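Local coordinates for DUF3201 domain-containing protein (Pyrococcus furiosus, PDB 1YB3), which is of unknown function but folds as a single chain into an alpha/beta structure centred on a seven-stranded antiparallel sheet, at residues 27-32 against 39-44; 47-52 against 60-65; 65-70 against 82-87. One frame throughout, in Å; residues are numbered along the deposited sequence. Where two conformers were deposited one is given.

Overall arrangement
The three contacts follow one another along the chain, each closing before the next opens, and all touch the sheet built from strands 40-47, 65-71, 74-79 and 82-90 in that order, with three further strands beyond. Contact 1 ties helix 11-35 to the outermost strand 40-47. Contact 2, about 21 Å from it between centres, lies where that strand and strand 65-71 give way to the two-stranded arm 51-54/57-60. Contact 3 reaches across strand 74-79; its centre is about 10 Å from contact 1 and about 12 Å from contact 2, with which it shares His65. Together they link a terminal helix, the sheet edge, its projecting arm and its middle.

Contact 1. Residues 27-32 against 39-44; sequences ELREEL and FTVEEV
The guanidinium of Arg29 is the flat group on which this contact turns. In the conformer given, Glu43 OE1 lies 3.2 Å above its plane, over the centre, so that the carboxylate rests on one face. Glu43 OE2 forms a salt bridge to Arg29 NH2 at 3.1 Å, but no N-H points at it and the attraction is that of charge alone. In plane at the rim sit the carboxylate carbon of Glu30 and water 1, which accepts from Arg29 NH1 and donates to Glu43 OE2. Glu42 O also lies near the plane, where Arg29 NE meets it at 2.8 Å with an N-H...O angle of 159°, although NE stands above the carbonyl plane. Val41 O comes in obliquely and takes a more bent bond from NH2 (2.9 Å, 132°). Arg29 NH1 donates to Glu30 OE2 at 2.9 Å, completing a salt-bridge network; Glu30 and Glu43 each have a second conformer, so these pairings may not be constant. The positive group probably eases the repulsion between the two carboxylates.

With CG anti to the backbone N (chi1 -170°), the Arg29 chain sets out past Val44, whose CG2 lies 3.8 Å from Arg29 CB, and bends at chi2. One helical turn on, Val41 CG2 packs against Leu32 O at 3.8 Å.

The arginine thus joins helix 11-35 to the backbone of outermost strand 40-47. Phe68 of neighbouring strand 65-71 touches both Arg29 and Val41, while Leu32 also packs on Ile162 of helix 155-171.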
loop_
_atom_site.group_PDB
_atom_site.type_symbol
_atom_site.label_atom_id
_atom_site.label_comp_id
_atom_site.label_asym_id
_atom_site.label_seq_id
_atom_site.Cartn_x
_atom_site.Cartn_y
_atom_site.Cartn_z
ATOM N N GLU A 27 4.015 -16.444 -4.394
ATOM C CA GLU A 27 3.035 -16.781 -5.436
ATOM C C GLU A 27 2.572 -15.524 -6.177
ATOM O O GLU A 27 2.542 -15.490 -7.425
ATOM C CB GLU A 27 1.832 -17.508 -4.829
ATOM C CG GLU A 27 0.708 -17.829 -5.826
ATOM C CD GLU A 27 -0.479 -18.530 -5.169
ATOM O OE1 GLU A 27 -0.668 -19.747 -5.435
ATOM O OE2 GLU A 27 -1.212 -17.876 -4.380
ATOM N N LEU A 28 2.222 -14.493 -5.410
ATOM C CA LEU A 28 1.689 -13.255 -5.992
ATOM C C LEU A 28 2.736 -12.539 -6.835
ATOM O O LEU A 28 2.383 -11.928 -7.875
ATOM C CB LEU A 28 1.157 -12.324 -4.904
ATOM C CG LEU A 28 0.513 -11.014 -5.346
ATOM C CD1 LEU A 28 -0.700 -11.301 -6.277
ATOM C CD2 LEU A 28 0.116 -10.214 -4.118
ATOM N N ARG A 29 4.005 -12.592 -6.412
ATOM C CA ARG A 29 5.098 -11.989 -7.173
ATOM C C ARG A 29 5.162 -12.585 -8.573
ATOM O O ARG A 29 5.238 -11.842 -9.573
ATOM C CB ARG A 29 6.453 -12.104 -6.438
ATOM C CG ARG A 29 7.586 -11.281 -7.070
ATOM C CD ARG A 29 8.339 -12.058 -8.152
ATOM N NE ARG A 29 9.248 -11.186 -8.902
ATOM C CZ ARG A 29 10.006 -11.573 -9.923
ATOM N NH1 ARG A 29 10.025 -12.850 -10.312
ATOM N NH2 ARG A 29 10.783 -10.682 -10.540
ATOM N N GLU A 30 5.112 -13.912 -8.669
ATOM C CA GLU A 30 5.192 -14.538 -9.998
ATOM C C GLU A 30 3.960 -14.198 -10.844
ATOM O O GLU A 30 4.069 -13.949 -12.071
ATOM C CB GLU A 30 5.412 -16.048 -9.871
ATOM C CG GLU A 30 6.761 -16.427 -9.211
ATOM C CD GLU A 30 7.971 -15.756 -9.865
ATOM O OE1 GLU A 30 8.052 -15.738 -11.117
ATOM O OE2 GLU A 30 8.849 -15.257 -9.132
ATOM N N GLU A 31 2.805 -14.130 -10.194
ATOM C CA GLU A 31 1.551 -13.809 -10.879
ATOM C C GLU A 31 1.573 -12.383 -11.428
ATOM O O GLU A 31 1.252 -12.158 -12.605
ATOM C CB GLU A 31 0.340 -14.019 -9.967
ATOM C CG GLU A 31 0.047 -15.505 -9.703
ATOM C CD GLU A 31 -0.899 -15.747 -8.547
ATOM O OE1 GLU A 31 -1.241 -14.790 -7.817
ATOM O OE2 GLU A 31 -1.294 -16.922 -8.361
ATOM N N LEU A 32 1.971 -11.421 -10.598
ATOM C CA LEU A 32 1.994 -10.023 -11.074
ATOM C C LEU A 32 3.133 -9.762 -12.070
ATOM O O LEU A 32 3.018 -8.872 -12.931
ATOM C CB LEU A 32 2.016 -9.019 -9.904
ATOM C CG LEU A 32 0.812 -9.016 -8.944
ATOM C CD1 LEU A 32 0.970 -7.900 -7.950
ATOM C CD2 LEU A 32 -0.554 -8.843 -9.679
ATOM N N PHE A 39 5.198 -3.106 -16.516
ATOM C CA PHE A 39 5.741 -2.696 -15.222
ATOM C C PHE A 39 6.900 -3.598 -14.827
ATOM O O PHE A 39 6.838 -4.814 -15.010
ATOM C CB PHE A 39 4.671 -2.728 -14.127
ATOM C CG PHE A 39 3.557 -1.743 -14.330
ATOM C CD1 PHE A 39 3.660 -0.421 -13.850
ATOM C CD2 PHE A 39 2.383 -2.139 -14.960
ATOM C CE1 PHE A 39 2.612 0.496 -14.036
ATOM C CE2 PHE A 39 1.328 -1.230 -15.156
ATOM C CZ PHE A 39 1.443 0.097 -14.685
ATOM N N THR A 40 7.965 -3.006 -14.300
ATOM C CA THR A 40 9.101 -3.791 -13.831
ATOM C C THR A 40 8.814 -4.329 -12.433
ATOM O O THR A 40 8.669 -3.554 -11.482
ATOM C CB THR A 40 10.379 -2.955 -13.810
ATOM O OG1 THR A 40 10.662 -2.501 -15.143
ATOM C CG2 THR A 40 11.540 -3.786 -13.300
ATOM N N VAL A 41 8.718 -5.646 -12.333
ATOM C CA VAL A 41 8.321 -6.296 -11.061
ATOM C C VAL A 41 9.557 -6.989 -10.509
ATOM O O VAL A 41 10.076 -7.918 -11.124
ATOM C CB VAL A 41 7.178 -7.303 -11.255
ATOM C CG1 VAL A 41 6.838 -7.991 -9.932
ATOM C CG2 VAL A 41 5.914 -6.610 -11.791
ATOM N N GLU A 42 10.020 -6.535 -9.353
ATOM C CA GLU A 42 11.280 -7.026 -8.806
ATOM C C GLU A 42 11.048 -8.269 -7.943
ATOM O O GLU A 42 9.916 -8.696 -7.758
ATOM C CB GLU A 42 11.985 -5.922 -8.009
ATOM C CG GLU A 42 12.276 -4.643 -8.813
ATOM C CD GLU A 42 13.356 -4.837 -9.868
ATOM O OE1 GLU A 42 14.020 -5.898 -9.876
ATOM O OE2 GLU A 42 13.546 -3.924 -10.697
ATOM N N GLU A 43 12.137 -8.843 -7.418
ATOM C CA GLU A 43 12.038 -10.041 -6.579
ATOM C C GLU A 43 11.580 -9.708 -5.163
ATOM O O GLU A 43 11.740 -8.591 -4.690
ATOM C CB GLU A 43 13.387 -10.764 -6.513
ATOM C CG GLU A 43 13.967 -11.162 -7.883
ATOM C CD GLU A 43 13.122 -12.192 -8.631
ATOM O OE1 GLU A 43 12.284 -12.875 -8.002
ATOM O OE2 GLU A 43 13.305 -12.323 -9.862
ATOM N N VAL A 44 11.049 -10.708 -4.474
ATOM C CA VAL A 44 10.644 -10.551 -3.084
ATOM C C VAL A 44 11.879 -10.303 -2.219
ATOM O O VAL A 44 12.906 -10.970 -2.394
ATOM C CB VAL A 44 9.904 -11.811 -2.577
ATOM C CG1 VAL A 44 9.628 -11.720 -1.078
ATOM C CG2 VAL A 44 8.611 -12.024 -3.362
HETATM O O HOH W 1 12.022 -12.941 -12.621
#

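Contact 2. Residues 47-52 against 60-65; sequences VFNAYL and EMKYPH
An interrupted antiparallel hairpin joins Val47-Leu52 to Glu60-His65, leading from the main sheet into the two-stranded arm 51-54/57-60. Val47 and His65 form a hydrogen-bonded pair, with Val47 N to His65 O and His65 N to Val47 O both at 2.9 Å; Tyr51 and Glu60 form a non-hydrogen-bonded pair. The register slips by one residue between these ladders, where Asn49 N makes a weak bond to Met61 O and Met61 N a straight one to Ala50 O (2.8 Å). Water 2 bridges Val47 O and Tyr63 O between the ladders and also hydrogen-bonds His65 ND1, whereas His65 NE2 pairs with Tyr84 OH.

Three CH-pi contacts place aliphatic carbons over rings: Val47 CB is offset over the imidazole of His65, whose edge meets Ala50 CB; Pro64 CB sits 3.7 Å from the Phe48 centroid; and Glu60 CB lies over the centre of the Tyr51 ring. Tyr51 also stacks with Phe117. Met61, present as selenomethionine, crosses Leu52 at about a right angle, Leu52 CD2 touching Met61 CG at 3.5 Å. The Met61 chain bends at chi3 (-79°), and its terminal CE meets Ala50 CB at 3.6 Å.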
loop_
_atom_site.group_PDB
_atom_site.type_symbol
_atom_site.label_atom_id
_atom_site.label_comp_id
_atom_site.label_asym_id
_atom_site.label_seq_id
_atom_site.Cartn_x
_atom_site.Cartn_y
_atom_site.Cartn_z
ATOM N N VAL A 47 11.559 -6.881 4.501
ATOM C CA VAL A 47 11.499 -5.544 5.039
ATOM C C VAL A 47 11.401 -5.638 6.563
ATOM O O VAL A 47 10.480 -6.251 7.077
ATOM C CB VAL A 47 10.257 -4.788 4.492
ATOM C CG1 VAL A 47 10.117 -3.416 5.165
ATOM C CG2 VAL A 47 10.335 -4.660 2.946
ATOM N N PHE A 48 12.367 -5.034 7.267
ATOM C CA PHE A 48 12.375 -4.993 8.734
ATOM C C PHE A 48 11.989 -3.603 9.241
ATOM O O PHE A 48 12.224 -2.602 8.558
ATOM C CB PHE A 48 13.786 -5.296 9.275
ATOM C CG PHE A 48 14.289 -6.692 8.996
ATOM C CD1 PHE A 48 14.302 -7.661 10.000
ATOM C CD2 PHE A 48 14.795 -7.026 7.740
ATOM C CE1 PHE A 48 14.786 -8.956 9.745
ATOM C CE2 PHE A 48 15.279 -8.316 7.467
ATOM C CZ PHE A 48 15.275 -9.283 8.473
ATOM N N ASN A 49 11.416 -3.547 10.451
ATOM C CA ASN A 49 11.194 -2.288 11.195
ATOM C C ASN A 49 10.083 -1.376 10.667
ATOM O O ASN A 49 9.974 -0.205 11.054
ATOM C CB ASN A 49 12.516 -1.520 11.379
ATOM C CG ASN A 49 13.587 -2.365 12.044
ATOM O OD1 ASN A 49 13.292 -3.231 12.875
ATOM N ND2 ASN A 49 14.836 -2.127 11.675
ATOM N N ALA A 50 9.247 -1.935 9.805
ATOM C CA ALA A 50 8.068 -1.248 9.303
ATOM C C ALA A 50 6.976 -1.246 10.376
ATOM O O ALA A 50 6.926 -2.159 11.220
ATOM C CB ALA A 50 7.571 -1.963 8.022
ATOM N N TYR A 51 6.090 -0.246 10.358
ATOM C CA TYR A 51 5.011 -0.191 11.327
ATOM C C TYR A 51 3.718 -0.686 10.681
ATOM O O TYR A 51 3.528 -0.533 9.460
ATOM C CB TYR A 51 4.787 1.245 11.821
ATOM C CG TYR A 51 5.802 1.788 12.815
ATOM C CD1 TYR A 51 5.422 2.103 14.129
ATOM C CD2 TYR A 51 7.122 2.014 12.437
ATOM C CE1 TYR A 51 6.348 2.630 15.042
ATOM C CE2 TYR A 51 8.054 2.529 13.346
ATOM C CZ TYR A 51 7.646 2.839 14.639
ATOM O OH TYR A 51 8.559 3.347 15.529
ATOM N N LEU A 52 2.822 -1.245 11.486
ATOM C CA LEU A 52 1.458 -1.468 11.018
ATOM C C LEU A 52 0.447 -0.952 12.029
ATOM O O LEU A 52 0.743 -0.813 13.222
ATOM C CB LEU A 52 1.205 -2.934 10.620
ATOM C CG LEU A 52 0.873 -3.952 11.707
ATOM C CD1 LEU A 52 0.451 -5.287 11.087
ATOM C CD2 LEU A 52 2.053 -4.140 12.631
ATOM N N GLU A 60 5.558 -1.095 15.742
ATOM C CA GLU A 60 6.695 -1.526 14.937
ATOM C C GLU A 60 6.832 -3.037 14.847
ATOM O O GLU A 60 6.734 -3.739 15.847
ATOM C CB GLU A 60 8.002 -0.908 15.455
ATOM C CG GLU A 60 9.160 -1.078 14.499
ATOM C CD GLU A 60 10.451 -0.484 15.016
ATOM O OE1 GLU A 60 10.416 0.192 16.066
ATOM O OE2 GLU A 60 11.494 -0.692 14.360
HETATM N N MSE A 61 7.038 -3.527 13.630
HETATM C CA MSE A 61 7.388 -4.921 13.406
HETATM C C MSE A 61 8.902 -5.033 13.361
HETATM O O MSE A 61 9.524 -4.674 12.371
HETATM C CB MSE A 61 6.797 -5.425 12.081
HETATM C CG MSE A 61 5.314 -5.276 11.993
HETATM SE SE MSE A 61 4.580 -5.881 10.245
HETATM C CE MSE A 61 5.042 -4.280 9.181
ATOM N N LYS A 62 9.509 -5.535 14.441
ATOM C CA LYS A 62 10.961 -5.756 14.429
ATOM C C LYS A 62 11.326 -7.016 13.618
ATOM O O LYS A 62 12.496 -7.246 13.272
ATOM C CB LYS A 62 11.509 -5.855 15.861
ATOM C CG LYS A 62 11.004 -4.779 16.809
ATOM C CD LYS A 62 11.842 -3.506 16.761
ATOM C CE LYS A 62 11.534 -2.626 17.962
ATOM N NZ LYS A 62 12.649 -1.681 18.286
ATOM N N TYR A 63 10.321 -7.837 13.332
ATOM C CA TYR A 63 10.455 -8.976 12.445
ATOM C C TYR A 63 10.293 -8.568 10.950
ATOM O O TYR A 63 9.705 -7.536 10.671
ATOM C CB TYR A 63 9.405 -10.002 12.808
ATOM C CG TYR A 63 7.973 -9.499 12.816
ATOM C CD1 TYR A 63 7.153 -9.642 11.677
ATOM C CD2 TYR A 63 7.412 -8.934 13.968
ATOM C CE1 TYR A 63 5.835 -9.217 11.693
ATOM C CE2 TYR A 63 6.083 -8.493 13.990
ATOM C CZ TYR A 63 5.304 -8.642 12.841
ATOM O OH TYR A 63 3.992 -8.217 12.866
ATOM N N PRO A 64 10.840 -9.374 10.024
ATOM C CA PRO A 64 10.734 -9.032 8.602
ATOM C C PRO A 64 9.365 -9.416 8.070
ATOM O O PRO A 64 8.700 -10.307 8.591
ATOM C CB PRO A 64 11.771 -9.923 7.953
ATOM C CG PRO A 64 11.773 -11.162 8.820
ATOM C CD PRO A 64 11.619 -10.609 10.214
ATOM N N HIS A 65 8.937 -8.738 7.018
ATOM C CA HIS A 65 7.799 -9.213 6.272
ATOM C C HIS A 65 8.173 -9.124 4.789
ATOM O O HIS A 65 9.059 -8.320 4.448
ATOM C CB HIS A 65 6.554 -8.386 6.596
ATOM C CG HIS A 65 6.528 -7.034 5.964
ATOM N ND1 HIS A 65 6.941 -5.896 6.621
ATOM C CD2 HIS A 65 6.114 -6.630 4.734
ATOM C CE1 HIS A 65 6.797 -4.850 5.825
ATOM N NE2 HIS A 65 6.290 -5.269 4.676
HETATM O O HOH W 2 8.942 -5.126 8.964
HETATM O O HOH W 3 14.600 -5.586 13.453
HETATM O O HOH W 4 8.990 1.125 18.157
#

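Contact 3. Residues 65-70 against 82-87; sequences HPAFAV and GFYFVF
Residues His65-Val70 and Gly82-Phe87 belong to second-neighbour strands of the antiparallel sheet: strand 74-79 runs between them, so they point in the same general direction and their axes come no closer than 8.8 Å. The contact is made chiefly by two long side chains, Tyr84 and Phe87, reaching across the gap, and the buried area is small.

The polar link is between His65 and Tyr84. NE2 of His65 and OH of Tyr84 share a hydrogen bond of 2.9 Å, at an angle of 156°, in which either could be the donor. The hydroxyl lies in the plane of the imidazole, at its edge, and the two side chains cross at about a right angle with ring planes 69° apart. Tyr84 CG takes the crowded position between the backbone N and the carbonyl carbon (chi1 70°), and the ring leads the hydroxyl across to the histidine. An alanine in place of His65 would probably leave Tyr84 OH without this partner and the tyrosine freer to shift. Tyr84 also touches Glu148 and Asp150 of strand 144-150.

The remaining contacts are apolar or loose. Ala67 CB approaches Tyr84 OH to 3.4 Å, next to the hydrogen bond. Farther along the strands, where Phe87 meets Phe165 of helix 155-171, Val70 CG1 lies 4.4 Å from Phe87 CZ and Val70 O 4.1 Å from Phe87 CE1.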
loop_
_atom_site.group_PDB
_atom_site.type_symbol
_atom_site.label_atom_id
_atom_site.label_comp_id
_atom_site.label_asym_id
_atom_site.label_seq_id
_atom_site.Cartn_x
_atom_site.Cartn_y
_atom_site.Cartn_z
ATOM N N HIS A 65 8.937 -8.738 7.018
ATOM C CA HIS A 65 7.799 -9.213 6.272
ATOM C C HIS A 65 8.173 -9.124 4.789
ATOM O O HIS A 65 9.059 -8.320 4.448
ATOM C CB HIS A 65 6.554 -8.386 6.596
ATOM C CG HIS A 65 6.528 -7.034 5.964
ATOM N ND1 HIS A 65 6.941 -5.896 6.621
ATOM C CD2 HIS A 65 6.114 -6.630 4.734
ATOM C CE1 HIS A 65 6.797 -4.850 5.825
ATOM N NE2 HIS A 65 6.290 -5.269 4.676
ATOM N N PRO A 66 7.527 -9.955 3.929
ATOM C CA PRO A 66 7.908 -9.987 2.498
ATOM C C PRO A 66 7.278 -8.851 1.675
ATOM O O PRO A 66 6.140 -8.462 1.920
ATOM C CB PRO A 66 7.409 -11.358 2.031
ATOM C CG PRO A 66 6.161 -11.607 2.895
ATOM C CD PRO A 66 6.452 -10.923 4.243
ATOM N N ALA A 67 8.040 -8.311 0.724
ATOM C CA ALA A 67 7.495 -7.299 -0.195
ATOM C C ALA A 67 8.308 -7.315 -1.471
ATOM O O ALA A 67 9.482 -7.673 -1.459
ATOM C CB ALA A 67 7.501 -5.898 0.450
ATOM N N PHE A 68 7.695 -6.896 -2.577
ATOM C CA PHE A 68 8.434 -6.772 -3.846
ATOM C C PHE A 68 8.068 -5.462 -4.528
ATOM O O PHE A 68 6.908 -5.050 -4.483
ATOM C CB PHE A 68 8.219 -7.977 -4.784
ATOM C CG PHE A 68 6.782 -8.249 -5.150
ATOM C CD1 PHE A 68 6.228 -7.707 -6.333
ATOM C CD2 PHE A 68 5.970 -9.057 -4.337
ATOM C CE1 PHE A 68 4.901 -7.983 -6.689
ATOM C CE2 PHE A 68 4.659 -9.331 -4.687
ATOM C CZ PHE A 68 4.110 -8.768 -5.873
ATOM N N ALA A 69 9.071 -4.810 -5.123
ATOM C CA ALA A 69 8.879 -3.548 -5.854
ATOM C C ALA A 69 8.145 -3.749 -7.178
ATOM O O ALA A 69 8.345 -4.764 -7.884
ATOM C CB ALA A 69 10.252 -2.923 -6.141
ATOM N N VAL A 70 7.303 -2.768 -7.497
ATOM C CA VAL A 70 6.672 -2.623 -8.813
ATOM C C VAL A 70 6.974 -1.187 -9.244
ATOM O O VAL A 70 6.464 -0.251 -8.669
ATOM C CB VAL A 70 5.143 -2.844 -8.769
ATOM C CG1 VAL A 70 4.538 -2.724 -10.198
ATOM C CG2 VAL A 70 4.767 -4.199 -8.131
ATOM N N GLY A 82 -2.400 -9.263 6.331
ATOM C CA GLY A 82 -2.737 -9.651 4.952
ATOM C C GLY A 82 -1.939 -8.894 3.904
ATOM O O GLY A 82 -0.894 -8.309 4.202
ATOM N N PHE A 83 -2.441 -8.924 2.662
ATOM C CA PHE A 83 -1.792 -8.251 1.546
ATOM C C PHE A 83 -1.932 -6.719 1.635
ATOM O O PHE A 83 -2.919 -6.185 2.176
ATOM C CB PHE A 83 -2.464 -8.618 0.226
ATOM C CG PHE A 83 -2.338 -10.052 -0.189
ATOM C CD1 PHE A 83 -1.109 -10.583 -0.620
ATOM C CD2 PHE A 83 -3.473 -10.859 -0.247
ATOM C CE1 PHE A 83 -1.015 -11.905 -1.056
ATOM C CE2 PHE A 83 -3.394 -12.186 -0.691
ATOM C CZ PHE A 83 -2.165 -12.713 -1.092
ATOM N N TYR A 84 -0.975 -6.023 1.039
ATOM C CA TYR A 84 -1.112 -4.592 0.789
ATOM C C TYR A 84 -0.365 -4.236 -0.495
ATOM O O TYR A 84 0.494 -4.991 -0.965
ATOM C CB TYR A 84 -0.567 -3.773 1.958
ATOM C CG TYR A 84 0.939 -3.862 2.066
ATOM C CD1 TYR A 84 1.745 -2.951 1.405
ATOM C CD2 TYR A 84 1.553 -4.903 2.777
ATOM C CE1 TYR A 84 3.156 -3.046 1.454
ATOM C CE2 TYR A 84 2.955 -4.999 2.840
ATOM C CZ TYR A 84 3.734 -4.075 2.187
ATOM O OH TYR A 84 5.114 -4.170 2.234
ATOM N N PHE A 85 -0.715 -3.092 -1.075
ATOM C CA PHE A 85 0.162 -2.471 -2.045
ATOM C C PHE A 85 0.197 -0.988 -1.751
ATOM O O PHE A 85 -0.696 -0.443 -1.095
ATOM C CB PHE A 85 -0.263 -2.771 -3.499
ATOM C CG PHE A 85 -1.599 -2.174 -3.879
ATOM C CD1 PHE A 85 -1.662 -0.895 -4.418
ATOM C CD2 PHE A 85 -2.769 -2.902 -3.714
ATOM C CE1 PHE A 85 -2.890 -0.327 -4.786
ATOM C CE2 PHE A 85 -4.025 -2.329 -4.057
ATOM C CZ PHE A 85 -4.069 -1.034 -4.583
ATOM N N VAL A 86 1.269 -0.357 -2.204
ATOM C CA VAL A 86 1.453 1.075 -1.988
ATOM C C VAL A 86 2.174 1.661 -3.185
ATOM O O VAL A 86 3.101 1.034 -3.708
ATOM C CB VAL A 86 2.239 1.354 -0.656
ATOM C CG1 VAL A 86 3.538 0.580 -0.607
ATOM C CG2 VAL A 86 2.457 2.870 -0.429
ATOM N N PHE A 87 1.748 2.852 -3.628
ATOM C CA PHE A 87 2.481 3.590 -4.648
ATOM C C PHE A 87 2.813 4.966 -4.123
ATOM O O PHE A 87 1.970 5.591 -3.472
ATOM C CB PHE A 87 1.642 3.747 -5.912
ATOM C CG PHE A 87 1.685 2.534 -6.812
ATOM C CD1 PHE A 87 2.656 2.438 -7.795
ATOM C CD2 PHE A 87 0.755 1.518 -6.669
ATOM C CE1 PHE A 87 2.725 1.326 -8.634
ATOM C CE2 PHE A 87 0.812 0.381 -7.524
ATOM C CZ PHE A 87 1.793 0.307 -8.489
#